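Local coordinates for BMC domain protein (Clostridiales bacterium 1_7_47FAA, PDB 4OLO) that forms part of the shell of a glycyl-radical propanediol-type bacterial microcompartment and probably binds an iron-sulfur cluster, consistent with a role in electron transport, at residues K7-Q11 against G12-I16. Residues are numbered along the deposited sequence; the frame is centred on the assembly and turned at random.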
loop_
_atom_site.group_PDB
_atom_site.type_symbol
_atom_site.label_atom_id
_atom_site.label_comp_id
_atom_site.label_asym_id
_atom_site.label_seq_id
_atom_site.Cartn_x
_atom_site.Cartn_y
_atom_site.Cartn_z
ATOM N N LYS B 7 -0.052 16.215 -25.244
ATOM C CA LYS B 7 0.444 17.133 -26.272
ATOM C C LYS B 7 0.317 18.567 -25.798
ATOM O O LYS B 7 -0.722 18.953 -25.254
ATOM C CB LYS B 7 -0.280 16.898 -27.604
ATOM C CG LYS B 7 0.117 15.568 -28.233
ATOM C CD LYS B 7 -0.742 15.172 -29.402
ATOM C CE LYS B 7 -0.300 13.827 -29.915
ATOM N NZ LYS B 7 -0.727 13.599 -31.317
ATOM N N SER B 8 1.397 19.341 -25.963
ATOM C CA SER B 8 1.532 20.749 -25.540
ATOM C C SER B 8 1.200 20.879 -24.045
ATOM O O SER B 8 0.215 21.526 -23.689
ATOM C CB SER B 8 0.685 21.681 -26.408
ATOM O OG SER B 8 1.020 21.519 -27.777
ATOM N N PRO B 9 1.961 20.207 -23.154
ATOM C CA PRO B 9 1.619 20.278 -21.721
ATOM C C PRO B 9 1.792 21.671 -21.142
ATOM O O PRO B 9 2.669 22.409 -21.586
ATOM C CB PRO B 9 2.595 19.292 -21.076
ATOM C CG PRO B 9 3.774 19.269 -22.023
ATOM C CD PRO B 9 3.158 19.361 -23.380
ATOM N N THR B 10 0.971 22.025 -20.140
ATOM C CA THR B 10 1.101 23.311 -19.468
ATOM C C THR B 10 2.272 23.200 -18.481
ATOM O O THR B 10 2.709 22.088 -18.163
ATOM C CB THR B 10 -0.204 23.681 -18.745
ATOM O OG1 THR B 10 -0.380 22.839 -17.608
ATOM C CG2 THR B 10 -1.420 23.604 -19.641
ATOM N N GLN B 11 2.750 24.344 -17.967
ATOM C CA GLN B 11 3.811 24.362 -16.963
ATOM C C GLN B 11 3.340 23.646 -15.677
ATOM O O GLN B 11 4.104 22.863 -15.112
ATOM C CB GLN B 11 4.305 25.796 -16.691
ATOM C CG GLN B 11 5.667 25.873 -15.968
ATOM C CD GLN B 11 6.728 24.939 -16.526
ATOM O OE1 GLN B 11 7.141 25.025 -17.697
ATOM N NE2 GLN B 11 7.157 23.987 -15.702
ATOM N N GLY B 12 2.066 23.855 -15.302
ATOM C CA GLY B 12 1.424 23.215 -14.154
ATOM C C GLY B 12 1.475 21.700 -14.210
ATOM O O GLY B 12 1.745 21.057 -13.191
ATOM N N THR B 13 1.263 21.129 -15.417
ATOM C CA THR B 13 1.310 19.685 -15.679
ATOM C C THR B 13 2.729 19.192 -15.446
ATOM O O THR B 13 2.920 18.186 -14.761
ATOM C CB THR B 13 0.811 19.355 -17.102
ATOM O OG1 THR B 13 -0.446 19.984 -17.313
ATOM C CG2 THR B 13 0.640 17.874 -17.333
ATOM N N ILE B 14 3.719 19.915 -15.997
ATOM C CA ILE B 14 5.144 19.618 -15.825
ATOM C C ILE B 14 5.510 19.714 -14.321
ATOM O O ILE B 14 6.193 18.831 -13.812
ATOM C CB ILE B 14 5.992 20.545 -16.742
ATOM C CG1 ILE B 14 5.801 20.128 -18.217
ATOM C CG2 ILE B 14 7.464 20.511 -16.353
ATOM C CD1 ILE B 14 6.029 21.218 -19.236
ATOM N N ASP B 15 4.982 20.732 -13.610
ATOM C CA ASP B 15 5.215 20.917 -12.184
ATOM C C ASP B 15 4.707 19.729 -11.352
ATOM O O ASP B 15 5.421 19.296 -10.447
ATOM C CB ASP B 15 4.628 22.247 -11.693
ATOM C CG ASP B 15 5.271 23.510 -12.263
ATOM O OD1 ASP B 15 6.325 23.393 -12.952
ATOM O OD2 ASP B 15 4.732 24.620 -12.016
ATOM N N ILE B 16 3.503 19.180 -11.683
ATOM C CA ILE B 16 2.916 18.004 -11.025
ATOM C C ILE B 16 3.873 16.823 -11.195
ATOM O O ILE B 16 4.185 16.130 -10.230
ATOM C CB ILE B 16 1.472 17.705 -11.560
ATOM C CG1 ILE B 16 0.458 18.630 -10.903
ATOM C CG2 ILE B 16 1.050 16.251 -11.326
ATOM C CD1 ILE B 16 -0.648 19.084 -11.753
#
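The amide of Gln11 and the carboxylate of Asp15 are the flat groups here, their planes 44° apart. Gln11 NE2 donates to Asp15 OD1 at 2.9 Å, and the bond is nearly straight. OD1 lies almost in the amide plane of Gln11. On the acid the same nitrogen sits above the carboxylate plane, 37° out of it. With CG of Gln11 anti to the backbone N, a bend at chi2 brings the amide to Asp15. Ile14 CG2 lies 3.5 Å from Gln11 NE2, beyond the nitrogen and off to one side of the amide plane. The backbone follows the same i to i+4 step, with Asp15 N bonded to Gln11 O at 2.8 Å.

This is the start of helix 11-17 in a shell protein of the BMC-domain family. The helix follows strand 2-7, outermost in the sheet of this chain. Thr10 is the N-cap. Its chi1 of 71° sets OG1 between its own N and carbonyl carbon, facing the first turn. There OG1 donates to Thr13 OG1 at 2.9 Å, the two side chains crossing at about a right angle. Thr13 OG1 is also hydrogen-bonded to Asp50 of the second subunit, and the same carboxylate takes the backbone N of Thr10. The cap therefore lies at a subunit interface. Thr10 O accepts Ile14 N at 3.2 Å, and Thr13 N more weakly. On the apolar side Pro9 CG meets Ile14 CD1 at 4.1 Å, and both side chains rest on Ile35 of strand 34-39.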